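Local coordinates for chitinase (Paenibacillus sp. FPU-7, PDB 5GZT), which probably catalyses random endo-hydrolysis of the beta-1,4 linkages between N-acetylglucosamine units in chitin and chitodextrins, at residues Lys471-Leu476 with Ala524-Val529; Ile479-Tyr484 with Lys515-Asn520. All coordinates share one frame; numbering follows the deposited sequence.

Both contacts belong to the first family 18 glycoside hydrolase domain, a TIM barrel, and their centres lie 9 Å apart. They are joined through neighbouring parallel strands: M528 N of contact 1 is 2.8 Å from I479 O of contact 2, probably bonded to it. Likewise I479 N is 2.7 Å from K526 O, again a probable hydrogen bond. Helix 510-519 connects those strands, and contact 2 packs it on strand 478-481. Contact 1 lies by the N-terminal ends of the strands, and a formic acid sits against it. In TIM barrels the active site opens at the C-terminal ends of the strands, the end at which 482-484 of contact 2 follow strand 478-481.

Contact 1. Residues Lys471-Leu476 with Ala524-Val529; sequences KITPYL and AEKLMV. With FMT (formic acid), chain G.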
loop_
_atom_site.group_PDB
_atom_site.type_symbol
_atom_site.label_atom_id
_atom_site.label_comp_id
_atom_site.label_asym_id
_atom_site.label_seq_id
_atom_site.Cartn_x
_atom_site.Cartn_y
_atom_site.Cartn_z
ATOM N N LYS B 471 -24.082 3.020 1.917
ATOM C CA LYS B 471 -24.056 3.867 3.120
ATOM C C LYS B 471 -22.709 4.111 3.755
ATOM O O LYS B 471 -22.422 5.244 4.105
ATOM C CB LYS B 471 -25.062 3.396 4.149
ATOM C CG LYS B 471 -26.487 3.507 3.619
ATOM C CD LYS B 471 -27.529 3.301 4.707
ATOM C CE LYS B 471 -28.697 2.474 4.184
ATOM N NZ LYS B 471 -29.830 2.623 5.129
ATOM N N ILE B 472 -21.852 3.092 3.889
ATOM C CA ILE B 472 -20.562 3.321 4.599
ATOM C C ILE B 472 -19.517 3.939 3.732
ATOM O O ILE B 472 -18.592 4.581 4.214
ATOM C CB ILE B 472 -19.996 2.019 5.215
ATOM C CG1 ILE B 472 -19.574 0.983 4.159
ATOM C CG2 ILE B 472 -20.996 1.413 6.173
ATOM C CD1 ILE B 472 -19.465 -0.445 4.688
ATOM N N THR B 473 -19.637 3.779 2.428
ATOM C CA THR B 473 -18.539 4.192 1.540
ATOM C C THR B 473 -18.197 5.644 1.627
ATOM O O THR B 473 -17.005 6.004 1.557
ATOM C CB THR B 473 -18.809 3.740 0.064
ATOM O OG1 THR B 473 -18.755 2.310 -0.007
ATOM C CG2 THR B 473 -17.785 4.214 -0.845
ATOM N N PRO B 474 -19.219 6.541 1.790
ATOM C CA PRO B 474 -18.823 7.944 1.972
ATOM C C PRO B 474 -17.979 8.240 3.193
ATOM O O PRO B 474 -17.183 9.172 3.186
ATOM C CB PRO B 474 -20.167 8.678 2.045
ATOM C CG PRO B 474 -21.057 7.874 1.196
ATOM C CD PRO B 474 -20.642 6.425 1.461
ATOM N N TYR B 475 -18.060 7.428 4.228
ATOM C CA TYR B 475 -17.151 7.640 5.353
ATOM C C TYR B 475 -15.703 7.131 5.197
ATOM O O TYR B 475 -14.836 7.513 6.004
ATOM C CB TYR B 475 -17.772 7.013 6.572
ATOM C CG TYR B 475 -19.186 7.429 6.792
ATOM C CD1 TYR B 475 -19.552 8.785 6.827
ATOM C CD2 TYR B 475 -20.197 6.459 6.977
ATOM C CE1 TYR B 475 -20.896 9.145 7.027
ATOM C CE2 TYR B 475 -21.529 6.807 7.172
ATOM C CZ TYR B 475 -21.879 8.142 7.204
ATOM O OH TYR B 475 -23.219 8.424 7.426
ATOM N N LEU B 476 -15.428 6.312 4.154
ATOM C CA LEU B 476 -14.154 5.544 4.036
ATOM C C LEU B 476 -13.221 6.084 2.970
ATOM O O LEU B 476 -13.652 6.332 1.900
ATOM C CB LEU B 476 -14.506 4.073 3.739
ATOM C CG LEU B 476 -15.445 3.438 4.758
ATOM C CD1 LEU B 476 -15.912 2.064 4.351
ATOM C CD2 LEU B 476 -14.837 3.383 6.145
ATOM N N ALA B 524 -14.502 2.191 -7.973
ATOM C CA ALA B 524 -13.197 1.524 -8.243
ATOM C C ALA B 524 -12.081 2.147 -7.426
ATOM O O ALA B 524 -11.359 1.423 -6.713
ATOM C CB ALA B 524 -12.864 1.531 -9.760
ATOM N N GLU B 525 -12.025 3.484 -7.512
ATOM C CA GLU B 525 -11.239 4.443 -6.742
ATOM C C GLU B 525 -10.987 4.076 -5.256
ATOM O O GLU B 525 -10.027 4.521 -4.627
ATOM C CB GLU B 525 -12.004 5.804 -6.761
ATOM C CG GLU B 525 -11.108 7.022 -6.673
ATOM C CD GLU B 525 -11.747 8.251 -7.281
ATOM O OE1 GLU B 525 -11.051 9.063 -7.975
ATOM O OE2 GLU B 525 -12.964 8.371 -7.050
ATOM N N LYS B 526 -11.942 3.386 -4.680
ATOM C CA LYS B 526 -11.939 3.117 -3.252
ATOM C C LYS B 526 -11.767 1.594 -2.984
ATOM O O LYS B 526 -12.077 1.099 -1.848
ATOM C CB LYS B 526 -13.267 3.620 -2.631
ATOM C CG LYS B 526 -13.373 5.136 -2.497
ATOM C CD LYS B 526 -14.583 5.596 -1.698
ATOM C CE LYS B 526 -14.337 7.050 -1.200
ATOM N NZ LYS B 526 -15.443 7.444 -0.297
ATOM N N LEU B 527 -11.354 0.834 -4.014
ATOM C CA LEU B 527 -11.203 -0.620 -3.833
ATOM C C LEU B 527 -9.752 -1.013 -3.875
ATOM O O LEU B 527 -9.088 -0.841 -4.933
ATOM C CB LEU B 527 -11.939 -1.392 -4.897
ATOM C CG LEU B 527 -13.463 -1.344 -4.737
ATOM C CD1 LEU B 527 -14.000 -2.040 -5.969
ATOM C CD2 LEU B 527 -13.964 -2.029 -3.482
ATOM N N MET B 528 -9.262 -1.567 -2.768
ATOM C CA MET B 528 -7.909 -2.133 -2.744
ATOM C C MET B 528 -8.081 -3.644 -2.927
ATOM O O MET B 528 -8.931 -4.333 -2.300
ATOM C CB MET B 528 -7.201 -1.881 -1.442
ATOM C CG MET B 528 -6.881 -0.453 -1.130
ATOM S SD MET B 528 -5.463 0.225 -1.907
ATOM C CE MET B 528 -4.122 -0.609 -1.051
ATOM N N VAL B 529 -7.237 -4.158 -3.789
ATOM C CA VAL B 529 -7.227 -5.582 -4.051
ATOM C C VAL B 529 -6.287 -6.267 -3.061
ATOM O O VAL B 529 -5.142 -5.808 -2.894
ATOM C CB VAL B 529 -6.776 -5.799 -5.497
ATOM C CG1 VAL B 529 -6.336 -7.244 -5.758
ATOM C CG2 VAL B 529 -7.919 -5.358 -6.411
HETATM C C FMT G . -14.231 10.120 1.689
HETATM O O1 FMT G . -14.875 10.108 2.754
HETATM O O2 FMT G . -14.793 10.059 0.462
#
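The ammonium group of K526 bonds to two backbone carbonyls of the turn that follows helix 469-472. K526 NZ donates to T473 O at 2.8 Å, coming from above the carbonyl plane, 40° out of it, while L476 N reaches the same oxygen from the opposite face. The second bond, from K526 NZ to L476 O at 3.0 Å, comes in nearly along the line of the C=O bond (C=O...N angle 161°). A formic acid, probably from the crystallisation liquor, takes a third bond, K526 NZ to O2 of the acid at 2.8 Å. The other acid oxygen, O1, is 2.5 Å from P474 O. With CG placed anti to the carbonyl carbon (chi1 -74°) and the chain extended beyond it, K526 reaches straight to the turn. Its CD packs 3.6 Å from T473 CG2, the methyl being held on this side while OG1 bonds back to L469 O. A methionine in place of K526 would probably leave T473 O with the bond from L476 N but take from L476 O its donor across the contact, and the acid would lose its positive partner. F274 of strand 264-284 touches the lysine chain as well. The contact thus ties together two loops that lead into adjacent strands, 478-481 and 527-532, at the N-terminal end of a TIM barrel.

Contact 2. Residues Ile479-Tyr484 with Lys515-Asn520; sequences INLMTY and KLYLNN
L481 on strand 478-481 faces Y517 on helix 510-519 with 9.2 Å between their CA atoms; no hydrogen bond crosses between the segments, and the contact is made by side chains. At its heart is a CH-pi interaction. Methyl CD2 of L481 sits over the centre of the tyrosine ring, 3.4 Å from the centroid and only 4° off the ring normal. All six ring carbons are therefore almost equally near it, CZ of Y517 being the closest to CD2 of L481 at 3.5 Å. The leucine has CG anti to its carbonyl carbon (chi1 -60°), which sends the branch out from the strand to the helix, while the tyrosine comes the other way, the two side chains lying alongside and pointing in opposite directions. I479, two residues earlier on the same side of the strand, adds a looser touch, its CG2 4.4 Å from CE2 of Y517 at an oblique approach. The phenol is gripped at its far end: OH is hydrogen-bonded to G458 O, which satisfies a buried hydroxyl and helps fix how the ring lies under the methyl. Where the helix gives way to the next loop, N520 folds back and its ND2 donates to L516 O at 2.9 Å. Farther along the chain from L481, M482 and T483 are centres of inverse gamma turns, and T483 OG1 bonds to G530 O of strand 527-532. Y517 thus fills the layer between helix and barrel wall, touching A457 of strand 452-457, L527 of strand 527-532 and, on helix 461-464, Y463 and T464.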
loop_
_atom_site.group_PDB
_atom_site.type_symbol
_atom_site.label_atom_id
_atom_site.label_comp_id
_atom_site.label_asym_id
_atom_site.label_seq_id
_atom_site.Cartn_x
_atom_site.Cartn_y
_atom_site.Cartn_z
ATOM N N ILE B 479 -11.881 0.707 0.822
ATOM C CA ILE B 479 -12.128 -0.616 1.327
ATOM C C ILE B 479 -10.950 -1.533 0.898
ATOM O O ILE B 479 -10.626 -1.664 -0.294
ATOM C CB ILE B 479 -13.463 -1.155 0.829
ATOM C CG1 ILE B 479 -14.622 -0.238 1.314
ATOM C CG2 ILE B 479 -13.684 -2.558 1.353
ATOM C CD1 ILE B 479 -15.941 -0.593 0.716
ATOM N N ASN B 480 -10.318 -2.136 1.900
ATOM C CA ASN B 480 -9.337 -3.233 1.711
ATOM C C ASN B 480 -9.989 -4.595 1.515
ATOM O O ASN B 480 -10.478 -5.189 2.482
ATOM C CB ASN B 480 -8.427 -3.300 2.904
ATOM C CG ASN B 480 -7.711 -2.020 3.138
ATOM O OD1 ASN B 480 -7.951 -1.356 4.139
ATOM N ND2 ASN B 480 -6.799 -1.672 2.257
ATOM N N LEU B 481 -10.034 -5.090 0.278
ATOM C CA LEU B 481 -10.736 -6.329 0.007
ATOM C C LEU B 481 -9.899 -7.556 0.316
ATOM O O LEU B 481 -8.816 -7.728 -0.232
ATOM C CB LEU B 481 -11.193 -6.410 -1.432
ATOM C CG LEU B 481 -12.149 -5.381 -2.007
ATOM C CD1 LEU B 481 -12.202 -5.544 -3.545
ATOM C CD2 LEU B 481 -13.517 -5.625 -1.363
ATOM N N MET B 482 -10.436 -8.413 1.152
ATOM C CA MET B 482 -9.793 -9.626 1.598
ATOM C C MET B 482 -9.969 -10.721 0.566
ATOM O O MET B 482 -10.616 -11.722 0.795
ATOM C CB MET B 482 -10.294 -10.021 2.988
ATOM C CG MET B 482 -9.715 -9.067 4.032
ATOM S SD MET B 482 -9.974 -9.553 5.771
ATOM C CE MET B 482 -11.723 -9.451 5.801
ATOM N N THR B 483 -9.341 -10.477 -0.585
ATOM C CA THR B 483 -9.401 -11.373 -1.704
ATOM C C THR B 483 -8.335 -12.515 -1.544
ATOM O O THR B 483 -7.521 -12.741 -2.459
ATOM C CB THR B 483 -9.238 -10.616 -3.029
ATOM O OG1 THR B 483 -8.124 -9.726 -2.953
ATOM C CG2 THR B 483 -10.588 -9.859 -3.383
ATOM N N TYR B 484 -8.451 -13.263 -0.442
ATOM C CA TYR B 484 -7.610 -14.403 -0.118
ATOM C C TYR B 484 -8.411 -15.252 0.831
ATOM O O TYR B 484 -9.534 -14.854 1.199
ATOM C CB TYR B 484 -6.278 -13.946 0.452
ATOM C CG TYR B 484 -6.296 -12.864 1.500
ATOM C CD1 TYR B 484 -6.806 -13.103 2.766
ATOM C CD2 TYR B 484 -5.761 -11.603 1.233
ATOM C CE1 TYR B 484 -6.768 -12.135 3.738
ATOM C CE2 TYR B 484 -5.743 -10.613 2.194
ATOM C CZ TYR B 484 -6.237 -10.872 3.446
ATOM O OH TYR B 484 -6.201 -9.882 4.423
ATOM N N LYS B 515 -15.985 -7.382 -8.944
ATOM C CA LYS B 515 -17.197 -7.226 -9.741
ATOM C C LYS B 515 -18.399 -7.137 -8.751
ATOM O O LYS B 515 -19.290 -6.353 -8.981
ATOM C CB LYS B 515 -17.376 -8.357 -10.706
ATOM C CG LYS B 515 -16.504 -8.222 -11.931
ATOM C CD LYS B 515 -16.573 -9.518 -12.768
ATOM C CE LYS B 515 -15.804 -9.287 -14.035
ATOM N NZ LYS B 515 -15.437 -10.422 -14.907
ATOM N N LEU B 516 -18.385 -7.923 -7.678
ATOM C CA LEU B 516 -19.421 -7.878 -6.666
ATOM C C LEU B 516 -19.488 -6.517 -6.006
ATOM O O LEU B 516 -20.575 -5.927 -5.874
ATOM C CB LEU B 516 -19.278 -8.992 -5.625
ATOM C CG LEU B 516 -20.103 -8.932 -4.335
ATOM C CD1 LEU B 516 -21.598 -9.310 -4.597
ATOM C CD2 LEU B 516 -19.497 -9.875 -3.313
ATOM N N TYR B 517 -18.354 -5.986 -5.633
ATOM C CA TYR B 517 -18.290 -4.712 -4.984
ATOM C C TYR B 517 -18.721 -3.571 -5.936
ATOM O O TYR B 517 -19.583 -2.731 -5.549
ATOM C CB TYR B 517 -16.928 -4.440 -4.319
ATOM C CG TYR B 517 -16.828 -5.046 -2.953
ATOM C CD1 TYR B 517 -16.761 -6.426 -2.781
ATOM C CD2 TYR B 517 -16.909 -4.249 -1.814
ATOM C CE1 TYR B 517 -16.809 -7.001 -1.533
ATOM C CE2 TYR B 517 -16.943 -4.814 -0.584
ATOM C CZ TYR B 517 -16.880 -6.177 -0.440
ATOM O OH TYR B 517 -16.843 -6.700 0.862
ATOM N N LEU B 518 -18.179 -3.555 -7.159
ATOM C CA LEU B 518 -18.566 -2.529 -8.132
ATOM C C LEU B 518 -20.099 -2.593 -8.419
ATOM O O LEU B 518 -20.742 -1.587 -8.519
ATOM C CB LEU B 518 -17.819 -2.661 -9.427
ATOM C CG LEU B 518 -16.309 -2.452 -9.488
ATOM C CD1 LEU B 518 -15.827 -2.836 -10.873
ATOM C CD2 LEU B 518 -15.926 -1.024 -9.209
ATOM N N ASN B 519 -20.634 -3.786 -8.482
ATOM C CA ASN B 519 -22.035 -4.011 -8.685
ATOM C C ASN B 519 -22.936 -3.536 -7.549
ATOM O O ASN B 519 -24.142 -3.396 -7.765
ATOM C CB ASN B 519 -22.289 -5.509 -8.932
ATOM C CG ASN B 519 -21.981 -5.933 -10.404
ATOM O OD1 ASN B 519 -21.835 -5.082 -11.295
ATOM N ND2 ASN B 519 -21.878 -7.254 -10.654
ATOM N N ASN B 520 -22.381 -3.335 -6.361
ATOM C CA ASN B 520 -23.111 -2.743 -5.251
ATOM C C ASN B 520 -22.874 -1.230 -5.099
ATOM O O ASN B 520 -23.230 -0.640 -4.106
ATOM C CB ASN B 520 -22.750 -3.489 -3.977
ATOM C CG ASN B 520 -23.501 -4.775 -3.836
ATOM O OD1 ASN B 520 -24.662 -4.766 -3.451
ATOM N ND2 ASN B 520 -22.849 -5.909 -4.136
#